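Local coordinates for protein glycosyltransferase Gtf1 (Streptococcus pneumoniae, PDB 4PQG) that is a bacterial glycosyltransferase of the GT-B fold class that has an added extended beta-sheet domain and binds uridine-5'-diphosphate, at residues 344-354 / 377-387; 439-448 / 481-492. One frame throughout, in Å; residues are numbered along the deposited sequence.

In the fold
Both contacts lie in the C-terminal Rossmann-like half of this GT-B protein, around its six-stranded parallel sheet. Interaction 1 (344-354 / 377-387) sits at one border of that sheet, beside outermost strand 387-391. Interaction 2 (439-448 / 481-492) sits at the other border, beside outermost strand 447-450. Their centres are about 27 Å apart, and their nearest atoms are about 10 Å apart. They follow one another along the chain. Helix 458-474 packs against both. Interaction 2 is near the ligands: the side chain of Phe440 is about 8 Å from the bound uridine-5'-diphosphate and about 7 Å from the 2-acetamido-2-deoxy-beta-D-glucopyranose.

Interaction 1 (344-354 / 377-387); sequences DWLVKAVIEAH and IIANHQAEDYI
Helix-to-helix packing within the Rossmann-like C-terminal half of the GT-B fold brings Ile377, on helix 371-380, against helix 343-353. Ile377 is a knob in a hole made by Asp344, Val347, Lys348 and Ile351. Its two branches divide the work. Ile377 CD1 reaches Asp344 CB at 3.5 Å, while Ile377 CG2 meets Val347 CG1 at 3.7 Å.

The helix of Ile377 ends in a Schellman motif, with Gln382 at positive phi. His381, just past the helix, turns its ring back. His381 ND1 donates to Ile377 O at 3.1 Å, and this acceptor lies in the ring plane. The bond helps fix the rotation of the ring. One ring face then receives the tip of Ile351 in a CH-pi contact, with Ile351 CD1 3.6 Å from His381 CG.

Farther along, His354 and Tyr386 stack face to face. Their centroids are 3.6 Å apart and their planes differ by 11°. His354 CD2 lies over the centre of the Tyr386 ring. Tyr386 CG stands between its backbone N and carbonyl carbon (chi1 72°), which sets the ring flat against that of His354. The edge of the same ring faces helix 343-353, with Tyr386 OH 3.4 Å from Ile351 CA.

Ile387 starts the outermost strand. Ile387 CD1 fits between Val347, Val350 and Ile351, 3.8 Å from Ile351 CG1. Val347 and Val350 also touch strand 361-365. Lys348 NZ forms a salt bridge with Glu458.

No hydrogen bond crosses between the segments. Cohesion here therefore comes from shape, apolar burial and ring stacking.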
loop_
_atom_site.group_PDB
_atom_site.type_symbol
_atom_site.label_atom_id
_atom_site.label_comp_id
_atom_site.label_asym_id
_atom_site.label_seq_id
_atom_site.Cartn_x
_atom_site.Cartn_y
_atom_site.Cartn_z
ATOM N N ASP A 344 -15.676 2.377 13.526
ATOM C CA ASP A 344 -16.387 2.792 14.743
ATOM C C ASP A 344 -17.845 2.353 14.743
ATOM O O ASP A 344 -18.368 1.941 15.779
ATOM C CB ASP A 344 -16.244 4.292 15.021
ATOM C CG ASP A 344 -16.708 5.149 13.863
ATOM O OD1 ASP A 344 -16.246 4.893 12.728
ATOM O OD2 ASP A 344 -17.526 6.072 14.091
ATOM N N TRP A 345 -18.491 2.414 13.580
ATOM C CA TRP A 345 -19.835 1.868 13.420
ATOM C C TRP A 345 -19.887 0.398 13.713
ATOM O O TRP A 345 -20.831 -0.064 14.370
ATOM C CB TRP A 345 -20.398 2.164 12.032
ATOM C CG TRP A 345 -20.537 3.635 11.707
ATOM C CD1 TRP A 345 -20.494 4.709 12.587
ATOM C CD2 TRP A 345 -20.791 4.238 10.389
ATOM N NE1 TRP A 345 -20.674 5.893 11.922
ATOM C CE2 TRP A 345 -20.855 5.688 10.608
ATOM C CE3 TRP A 345 -20.936 3.743 9.097
ATOM C CZ2 TRP A 345 -21.069 6.583 9.569
ATOM C CZ3 TRP A 345 -21.139 4.653 8.050
ATOM C CH2 TRP A 345 -21.212 6.044 8.286
ATOM N N LEU A 346 -18.883 -0.362 13.257
ATOM C CA LEU A 346 -18.833 -1.795 13.549
ATOM C C LEU A 346 -18.656 -2.086 15.034
ATOM O O LEU A 346 -19.297 -3.007 15.575
ATOM C CB LEU A 346 -17.707 -2.500 12.770
ATOM C CG LEU A 346 -17.831 -2.484 11.245
ATOM C CD1 LEU A 346 -16.632 -3.206 10.641
ATOM C CD2 LEU A 346 -19.141 -3.140 10.818
ATOM N N VAL A 347 -17.773 -1.333 15.687
ATOM C CA VAL A 347 -17.534 -1.534 17.109
ATOM C C VAL A 347 -18.842 -1.331 17.899
ATOM O O VAL A 347 -19.230 -2.203 18.692
ATOM C CB VAL A 347 -16.382 -0.643 17.655
ATOM C CG1 VAL A 347 -16.308 -0.705 19.174
ATOM C CG2 VAL A 347 -15.044 -1.078 17.069
ATOM N N LYS A 348 -19.527 -0.210 17.660
ATOM C CA LYS A 348 -20.838 0.064 18.294
ATOM C C LYS A 348 -21.924 -0.988 17.998
ATOM O O LYS A 348 -22.741 -1.325 18.869
ATOM C CB LYS A 348 -21.328 1.466 17.936
ATOM C CG LYS A 348 -20.352 2.551 18.372
ATOM C CD LYS A 348 -20.978 3.932 18.355
ATOM C CE LYS A 348 -20.045 4.949 18.991
ATOM N NZ LYS A 348 -20.764 6.239 19.187
ATOM N N ALA A 349 -21.918 -1.513 16.773
ATOM C CA ALA A 349 -22.819 -2.589 16.386
ATOM C C ALA A 349 -22.522 -3.865 17.170
ATOM O O ALA A 349 -23.452 -4.539 17.651
ATOM C CB ALA A 349 -22.730 -2.848 14.891
ATOM N N VAL A 350 -21.235 -4.182 17.310
ATOM C CA VAL A 350 -20.805 -5.375 18.038
ATOM C C VAL A 350 -21.136 -5.262 19.531
ATOM O O VAL A 350 -21.630 -6.222 20.111
ATOM C CB VAL A 350 -19.319 -5.733 17.775
ATOM C CG1 VAL A 350 -18.853 -6.891 18.653
ATOM C CG2 VAL A 350 -19.136 -6.102 16.312
ATOM N N ILE A 351 -20.891 -4.096 20.130
ATOM C CA ILE A 351 -21.304 -3.820 21.518
ATOM C C ILE A 351 -22.794 -4.108 21.727
ATOM O O ILE A 351 -23.182 -4.700 22.737
ATOM C CB ILE A 351 -20.974 -2.366 21.950
ATOM C CG1 ILE A 351 -19.459 -2.157 21.999
ATOM C CG2 ILE A 351 -21.607 -2.015 23.306
ATOM C CD1 ILE A 351 -19.065 -0.690 21.957
ATOM N N GLU A 352 -23.606 -3.703 20.757
ATOM C CA GLU A 352 -25.050 -3.858 20.812
ATOM C C GLU A 352 -25.458 -5.324 20.645
ATOM O O GLU A 352 -26.247 -5.845 21.441
ATOM C CB GLU A 352 -25.702 -2.958 19.755
ATOM C CG GLU A 352 -27.221 -2.948 19.723
ATOM C CD GLU A 352 -27.860 -2.234 20.912
ATOM O OE1 GLU A 352 -27.188 -1.409 21.578
ATOM O OE2 GLU A 352 -29.055 -2.504 21.166
ATOM N N ALA A 353 -24.905 -5.990 19.633
ATOM C CA ALA A 353 -25.212 -7.395 19.376
ATOM C C ALA A 353 -24.794 -8.278 20.547
ATOM O O ALA A 353 -25.425 -9.307 20.819
ATOM C CB ALA A 353 -24.559 -7.869 18.086
ATOM N N HIS A 354 -23.738 -7.858 21.240
ATOM C CA HIS A 354 -23.189 -8.582 22.384
ATOM C C HIS A 354 -24.176 -8.708 23.533
ATOM O O HIS A 354 -24.040 -9.588 24.380
ATOM C CB HIS A 354 -21.918 -7.880 22.838
ATOM C CG HIS A 354 -21.231 -8.535 23.998
ATOM N ND1 HIS A 354 -21.427 -8.142 25.265
ATOM C CD2 HIS A 354 -20.316 -9.577 24.047
ATOM C CE1 HIS A 354 -20.680 -8.898 26.086
ATOM N NE2 HIS A 354 -20.000 -9.775 25.339
ATOM N N ILE A 377 -13.983 4.236 22.253
ATOM C CA ILE A 377 -15.275 3.554 22.218
ATOM C C ILE A 377 -15.258 2.253 23.038
ATOM O O ILE A 377 -16.170 1.996 23.838
ATOM C CB ILE A 377 -15.744 3.268 20.763
ATOM C CG1 ILE A 377 -15.875 4.578 19.984
ATOM C CG2 ILE A 377 -17.074 2.519 20.751
ATOM C CD1 ILE A 377 -16.043 4.400 18.491
ATOM N N ILE A 378 -14.217 1.449 22.841
ATOM C CA ILE A 378 -14.047 0.194 23.555
ATOM C C ILE A 378 -13.942 0.431 25.069
ATOM O O ILE A 378 -14.624 -0.246 25.852
ATOM C CB ILE A 378 -12.828 -0.579 23.009
ATOM C CG1 ILE A 378 -13.072 -0.962 21.546
ATOM C CG2 ILE A 378 -12.536 -1.823 23.838
ATOM C CD1 ILE A 378 -11.808 -1.377 20.805
ATOM N N ALA A 379 -13.111 1.396 25.473
ATOM C CA ALA A 379 -12.968 1.741 26.890
ATOM C C ALA A 379 -14.305 2.170 27.487
ATOM O O ALA A 379 -14.706 1.651 28.531
ATOM C CB ALA A 379 -11.930 2.834 27.088
ATOM N N ASN A 380 -14.982 3.104 26.815
ATOM C CA ASN A 380 -16.266 3.654 27.261
ATOM C C ASN A 380 -17.359 2.620 27.498
ATOM O O ASN A 380 -18.273 2.858 28.301
ATOM C CB ASN A 380 -16.789 4.712 26.279
ATOM C CG ASN A 380 -15.997 6.007 26.335
ATOM O OD1 ASN A 380 -15.200 6.217 27.247
ATOM N ND2 ASN A 380 -16.213 6.886 25.348
ATOM N N HIS A 381 -17.277 1.492 26.789
ATOM C CA HIS A 381 -18.258 0.418 26.935
ATOM C C HIS A 381 -17.713 -0.790 27.666
ATOM O O HIS A 381 -18.375 -1.825 27.743
ATOM C CB HIS A 381 -18.863 0.051 25.573
ATOM C CG HIS A 381 -19.754 1.138 24.990
ATOM N ND1 HIS A 381 -19.266 2.192 24.295
ATOM C CD2 HIS A 381 -21.134 1.312 25.037
ATOM C CE1 HIS A 381 -20.281 2.991 23.919
ATOM N NE2 HIS A 381 -21.421 2.451 24.368
ATOM N N GLN A 382 -16.510 -0.652 28.229
ATOM C CA GLN A 382 -15.799 -1.756 28.896
ATOM C C GLN A 382 -15.770 -3.032 28.044
ATOM O O GLN A 382 -15.997 -4.145 28.532
ATOM C CB GLN A 382 -16.360 -2.012 30.310
ATOM C CG GLN A 382 -16.021 -0.901 31.302
ATOM C CD GLN A 382 -16.903 -0.894 32.552
ATOM O OE1 GLN A 382 -17.173 -1.939 33.163
ATOM N NE2 GLN A 382 -17.332 0.298 32.952
ATOM N N ALA A 383 -15.469 -2.860 26.762
ATOM C CA ALA A 383 -15.542 -3.955 25.814
ATOM C C ALA A 383 -14.179 -4.594 25.516
ATOM O O ALA A 383 -14.071 -5.457 24.644
ATOM C CB ALA A 383 -16.229 -3.484 24.534
ATOM N N GLU A 384 -13.153 -4.192 26.262
ATOM C CA GLU A 384 -11.782 -4.697 26.064
ATOM C C GLU A 384 -11.633 -6.217 25.982
ATOM O O GLU A 384 -10.757 -6.711 25.289
ATOM C CB GLU A 384 -10.825 -4.165 27.143
ATOM C CG GLU A 384 -10.636 -2.655 27.136
ATOM C CD GLU A 384 -11.509 -1.954 28.159
ATOM O OE1 GLU A 384 -12.600 -2.465 28.473
ATOM O OE2 GLU A 384 -11.104 -0.885 28.655
ATOM N N ASP A 385 -12.471 -6.952 26.708
ATOM C CA ASP A 385 -12.340 -8.401 26.777
ATOM C C ASP A 385 -12.844 -9.107 25.528
ATOM O O ASP A 385 -12.485 -10.259 25.293
ATOM C CB ASP A 385 -13.021 -8.965 28.038
ATOM C CG ASP A 385 -12.234 -8.666 29.311
ATOM O OD1 ASP A 385 -11.048 -8.267 29.219
ATOM O OD2 ASP A 385 -12.805 -8.832 30.411
ATOM N N TYR A 386 -13.651 -8.416 24.725
ATOM C CA TYR A 386 -14.226 -9.025 23.523
ATOM C C TYR A 386 -14.056 -8.250 22.201
ATOM O O TYR A 386 -14.394 -8.775 21.129
ATOM C CB TYR A 386 -15.688 -9.417 23.765
ATOM C CG TYR A 386 -16.702 -8.288 23.848
ATOM C CD1 TYR A 386 -17.476 -7.947 22.743
ATOM C CD2 TYR A 386 -16.932 -7.604 25.046
ATOM C CE1 TYR A 386 -18.421 -6.931 22.807
ATOM C CE2 TYR A 386 -17.886 -6.587 25.125
ATOM C CZ TYR A 386 -18.626 -6.259 24.000
ATOM O OH TYR A 386 -19.577 -5.264 24.048
ATOM N N ILE A 387 -13.565 -7.012 22.286
ATOM C CA ILE A 387 -13.191 -6.224 21.097
ATOM C C ILE A 387 -11.738 -5.756 21.237
ATOM O O ILE A 387 -11.389 -5.067 22.214
ATOM C CB ILE A 387 -14.129 -5.011 20.850
ATOM C CG1 ILE A 387 -15.593 -5.462 20.791
ATOM C CG2 ILE A 387 -13.774 -4.310 19.534
ATOM C CD1 ILE A 387 -16.616 -4.341 20.801
#

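Interaction 2 (439-448 / 481-492); sequences TFIEDGQNGY and MRAYSYQIAEGF
Asn446 is wedged against Ser485 and Ile488 of helix 478-489 while its side-chain amide binds its own turn. Asn446 ND2 donates to Phe440 O at 2.8 Å, in the carbonyl plane. Asn446 OD1 accepts from Glu442 N, a bond of doubtful length. Together the two bonds would hold the amide. Its CG stands between the backbone N and the carbonyl carbon (chi1 76°), which turns the amide back to residues 440-442. Across the contact, Asn446 ND2 makes one weak hydrogen bond to Ser485 OG, at 3.4 Å. Ser485 OG is also hydrogen-bonded to Leu426 O. Ile488 CD1 packs against the same amide, 3.4 Å from Asn446 CG.

Tyr484 lies alongside the loop. Gln445 CB sits over the centre of the Tyr484 ring, 3.6 Å from its centroid and 3° off the normal, in a CH-pi contact. Glu442 CG touches the same ring at CE2.

Met481 lies along Gly447, its chain extended beyond CG. Its methyl end thus reaches one face of Tyr448, where Met481 CE is 3.6 Å from Tyr448 CZ. SD stays higher above that face in a Met-aromatic contact. The backbone adds a CA-H...O contact from Met481 CA to Gln445 O, 3.3 Å long.

At the far end, Phe440 turns an edge to the face of Phe492, with planes 51° apart. Phe440 CE1 is over the ring centre. Thr439 CG2 touches Phe492 CZ at 3.5 Å.

Phe440 also meets Phe414, which neighbours the bound 2-acetamido-2-deoxy-beta-D-glucopyranose. A helix end, a turn and outermost strand 447-450 thus meet a later helix, in the Rossmann-like C-terminal half of a GT-B fold.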
loop_
_atom_site.group_PDB
_atom_site.type_symbol
_atom_site.label_atom_id
_atom_site.label_comp_id
_atom_site.label_asym_id
_atom_site.label_seq_id
_atom_site.Cartn_x
_atom_site.Cartn_y
_atom_site.Cartn_z
ATOM N N THR A 439 -19.951 -7.030 -5.550
ATOM C CA THR A 439 -19.245 -8.169 -6.165
ATOM C C THR A 439 -19.175 -9.404 -5.230
ATOM O O THR A 439 -19.397 -10.549 -5.662
ATOM C CB THR A 439 -17.808 -7.761 -6.627
ATOM O OG1 THR A 439 -17.890 -6.671 -7.549
ATOM C CG2 THR A 439 -17.125 -8.895 -7.345
ATOM N N PHE A 440 -18.864 -9.184 -3.957
ATOM C CA PHE A 440 -18.551 -10.306 -3.064
ATOM C C PHE A 440 -19.669 -10.799 -2.138
ATOM O O PHE A 440 -19.530 -11.866 -1.544
ATOM C CB PHE A 440 -17.292 -10.009 -2.243
ATOM C CG PHE A 440 -16.057 -9.851 -3.078
ATOM C CD1 PHE A 440 -15.552 -10.926 -3.806
ATOM C CD2 PHE A 440 -15.412 -8.621 -3.160
ATOM C CE1 PHE A 440 -14.417 -10.786 -4.592
ATOM C CE2 PHE A 440 -14.271 -8.474 -3.944
ATOM C CZ PHE A 440 -13.772 -9.559 -4.659
ATOM N N ILE A 441 -20.751 -10.029 -2.012
ATOM C CA ILE A 441 -21.864 -10.392 -1.127
ATOM C C ILE A 441 -23.129 -10.650 -1.946
ATOM O O ILE A 441 -23.588 -9.779 -2.693
ATOM C CB ILE A 441 -22.160 -9.314 -0.048
ATOM C CG1 ILE A 441 -20.873 -8.837 0.632
ATOM C CG2 ILE A 441 -23.145 -9.845 0.992
ATOM C CD1 ILE A 441 -21.084 -7.755 1.681
ATOM N N GLU A 442 -23.656 -11.867 -1.822
ATOM C CA GLU A 442 -24.987 -12.230 -2.335
ATOM C C GLU A 442 -25.943 -12.181 -1.162
ATOM O O GLU A 442 -25.924 -13.076 -0.311
ATOM C CB GLU A 442 -24.989 -13.654 -2.888
ATOM C CG GLU A 442 -24.061 -13.883 -4.060
ATOM C CD GLU A 442 -24.754 -13.750 -5.396
ATOM O OE1 GLU A 442 -25.987 -13.530 -5.420
ATOM O OE2 GLU A 442 -24.048 -13.867 -6.420
ATOM N N ASP A 443 -26.769 -11.139 -1.103
ATOM C CA ASP A 443 -27.600 -10.921 0.077
ATOM C C ASP A 443 -28.412 -12.163 0.403
ATOM O O ASP A 443 -29.131 -12.678 -0.451
ATOM C CB ASP A 443 -28.535 -9.724 -0.107
ATOM C CG ASP A 443 -29.297 -9.388 1.168
ATOM O OD1 ASP A 443 -28.657 -9.276 2.233
ATOM O OD2 ASP A 443 -30.541 -9.254 1.112
ATOM N N GLY A 444 -28.269 -12.641 1.634
ATOM C CA GLY A 444 -29.022 -13.785 2.110
ATOM C C GLY A 444 -28.412 -15.126 1.751
ATOM O O GLY A 444 -28.890 -16.154 2.224
ATOM N N GLN A 445 -27.373 -15.128 0.912
ATOM C CA GLN A 445 -26.736 -16.377 0.470
ATOM C C GLN A 445 -25.370 -16.563 1.113
ATOM O O GLN A 445 -25.065 -17.645 1.617
ATOM C CB GLN A 445 -26.596 -16.435 -1.062
ATOM C CG GLN A 445 -27.904 -16.370 -1.856
ATOM C CD GLN A 445 -28.837 -17.551 -1.606
ATOM O OE1 GLN A 445 -28.409 -18.638 -1.202
ATOM N NE2 GLN A 445 -30.129 -17.335 -1.839
ATOM N N ASN A 446 -24.530 -15.520 1.083
ATOM C CA ASN A 446 -23.244 -15.611 1.781
ATOM C C ASN A 446 -23.062 -14.523 2.835
ATOM O O ASN A 446 -21.945 -14.222 3.251
ATOM C CB ASN A 446 -22.059 -15.671 0.787
ATOM C CG ASN A 446 -21.739 -14.325 0.170
ATOM O OD1 ASN A 446 -22.637 -13.601 -0.277
ATOM N ND2 ASN A 446 -20.446 -13.979 0.134
ATOM N N GLY A 447 -24.174 -13.960 3.287
ATOM C CA GLY A 447 -24.132 -12.877 4.256
ATOM C C GLY A 447 -25.268 -11.928 3.970
ATOM O O GLY A 447 -26.331 -12.346 3.471
ATOM N N TYR A 448 -25.045 -10.653 4.276
ATOM C CA TYR A 448 -26.072 -9.627 4.116
ATOM C C TYR A 448 -25.554 -8.296 3.579
ATOM O O TYR A 448 -24.504 -7.811 3.991
ATOM C CB TYR A 448 -26.742 -9.341 5.443
ATOM C CG TYR A 448 -27.413 -10.512 6.102
ATOM C CD1 TYR A 448 -28.547 -11.116 5.537
ATOM C CD2 TYR A 448 -26.935 -11.001 7.317
ATOM C CE1 TYR A 448 -29.166 -12.191 6.164
ATOM C CE2 TYR A 448 -27.553 -12.060 7.951
ATOM C CZ TYR A 448 -28.664 -12.647 7.374
ATOM O OH TYR A 448 -29.253 -13.705 8.024
ATOM N N MET A 481 -23.899 -20.100 4.549
ATOM C CA MET A 481 -23.242 -18.861 4.094
ATOM C C MET A 481 -21.746 -19.035 3.817
ATOM O O MET A 481 -21.244 -18.595 2.777
ATOM C CB MET A 481 -23.472 -17.742 5.105
ATOM C CG MET A 481 -24.847 -17.117 4.989
ATOM S SD MET A 481 -25.086 -15.857 6.240
ATOM C CE MET A 481 -26.654 -15.178 5.700
ATOM N N ARG A 482 -21.035 -19.669 4.741
ATOM C CA ARG A 482 -19.647 -20.053 4.490
ATOM C C ARG A 482 -19.498 -20.826 3.175
ATOM O O ARG A 482 -18.636 -20.504 2.348
ATOM C CB ARG A 482 -19.078 -20.847 5.676
ATOM C CG ARG A 482 -17.851 -21.683 5.342
ATOM C CD ARG A 482 -17.160 -22.199 6.585
ATOM N NE ARG A 482 -18.003 -23.124 7.345
ATOM C CZ ARG A 482 -18.465 -22.903 8.573
ATOM N NH1 ARG A 482 -19.212 -23.821 9.172
ATOM N NH2 ARG A 482 -18.202 -21.768 9.206
ATOM N N ALA A 483 -20.363 -21.817 2.962
ATOM C CA ALA A 483 -20.275 -22.663 1.778
ATOM C C ALA A 483 -20.476 -21.831 0.521
ATOM O O ALA A 483 -19.794 -22.016 -0.489
ATOM C CB ALA A 483 -21.300 -23.795 1.857
ATOM N N TYR A 484 -21.396 -20.878 0.610
ATOM C CA TYR A 484 -21.656 -19.983 -0.492
ATOM C C TYR A 484 -20.486 -19.006 -0.755
ATOM O O TYR A 484 -20.216 -18.669 -1.911
ATOM C CB TYR A 484 -22.972 -19.235 -0.274
ATOM C CG TYR A 484 -23.639 -18.859 -1.563
ATOM C CD1 TYR A 484 -24.654 -19.663 -2.109
ATOM C CD2 TYR A 484 -23.247 -17.711 -2.262
ATOM C CE1 TYR A 484 -25.261 -19.318 -3.311
ATOM C CE2 TYR A 484 -23.847 -17.361 -3.459
ATOM C CZ TYR A 484 -24.848 -18.166 -3.977
ATOM O OH TYR A 484 -25.440 -17.802 -5.152
ATOM N N SER A 485 -19.801 -18.570 0.304
ATOM C CA SER A 485 -18.597 -17.718 0.156
ATOM C C SER A 485 -17.512 -18.425 -0.657
ATOM O O SER A 485 -16.988 -17.863 -1.626
ATOM C CB SER A 485 -18.030 -17.289 1.519
ATOM O OG SER A 485 -18.751 -16.188 2.053
ATOM N N TYR A 486 -17.183 -19.656 -0.257
ATOM C CA TYR A 486 -16.263 -20.518 -1.023
ATOM C C TYR A 486 -16.711 -20.662 -2.479
ATOM O O TYR A 486 -15.887 -20.612 -3.407
ATOM C CB TYR A 486 -16.200 -21.898 -0.383
ATOM C CG TYR A 486 -15.363 -21.996 0.868
ATOM C CD1 TYR A 486 -14.037 -21.554 0.885
ATOM C CD2 TYR A 486 -15.876 -22.588 2.033
ATOM C CE1 TYR A 486 -13.257 -21.667 2.033
ATOM C CE2 TYR A 486 -15.104 -22.702 3.180
ATOM C CZ TYR A 486 -13.792 -22.239 3.172
ATOM O OH TYR A 486 -13.009 -22.352 4.302
ATOM N N GLN A 487 -18.020 -20.817 -2.688
ATOM C CA GLN A 487 -18.555 -20.899 -4.039
ATOM C C GLN A 487 -18.282 -19.617 -4.845
ATOM O O GLN A 487 -17.784 -19.685 -5.981
ATOM C CB GLN A 487 -20.053 -21.233 -4.015
ATOM C CG GLN A 487 -20.667 -21.505 -5.381
ATOM C CD GLN A 487 -22.174 -21.674 -5.296
ATOM O OE1 GLN A 487 -22.668 -22.518 -4.544
ATOM N NE2 GLN A 487 -22.912 -20.853 -6.044
ATOM N N ILE A 488 -18.597 -18.455 -4.264
ATOM C CA ILE A 488 -18.277 -17.194 -4.938
ATOM C C ILE A 488 -16.768 -17.096 -5.210
ATOM O O ILE A 488 -16.349 -16.703 -6.300
ATOM C CB ILE A 488 -18.759 -15.951 -4.141
ATOM C CG1 ILE A 488 -20.300 -15.871 -4.163
ATOM C CG2 ILE A 488 -18.104 -14.680 -4.690
ATOM C CD1 ILE A 488 -20.895 -14.970 -3.098
ATOM N N ALA A 489 -15.975 -17.491 -4.219
ATOM C CA ALA A 489 -14.521 -17.374 -4.270
ATOM C C ALA A 489 -13.902 -18.121 -5.443
ATOM O O ALA A 489 -12.874 -17.699 -5.978
ATOM C CB ALA A 489 -13.913 -17.850 -2.961
ATOM N N GLU A 490 -14.528 -19.225 -5.857
ATOM C CA GLU A 490 -14.016 -20.012 -6.985
ATOM C C GLU A 490 -13.999 -19.177 -8.254
ATOM O O GLU A 490 -13.269 -19.480 -9.194
ATOM C CB GLU A 490 -14.873 -21.264 -7.209
ATOM C CG GLU A 490 -14.705 -22.354 -6.172
ATOM C CD GLU A 490 -15.835 -23.374 -6.255
ATOM O OE1 GLU A 490 -16.152 -23.820 -7.377
ATOM O OE2 GLU A 490 -16.426 -23.715 -5.207
ATOM N N GLY A 491 -14.803 -18.117 -8.275
ATOM C CA GLY A 491 -14.796 -17.179 -9.383
ATOM C C GLY A 491 -13.619 -16.208 -9.352
ATOM O O GLY A 491 -13.468 -15.404 -10.266
ATOM N N PHE A 492 -12.788 -16.272 -8.313
ATOM C CA PHE A 492 -11.683 -15.306 -8.152
ATOM C C PHE A 492 -10.339 -16.004 -7.968
ATOM O O PHE A 492 -9.422 -15.468 -7.332
ATOM C CB PHE A 492 -11.979 -14.318 -6.992
ATOM C CG PHE A 492 -13.152 -13.426 -7.270
ATOM C CD1 PHE A 492 -12.972 -12.194 -7.887
ATOM C CD2 PHE A 492 -14.452 -13.854 -6.983
ATOM C CE1 PHE A 492 -14.053 -11.385 -8.185
ATOM C CE2 PHE A 492 -15.540 -13.055 -7.272
ATOM C CZ PHE A 492 -15.344 -11.816 -7.873
#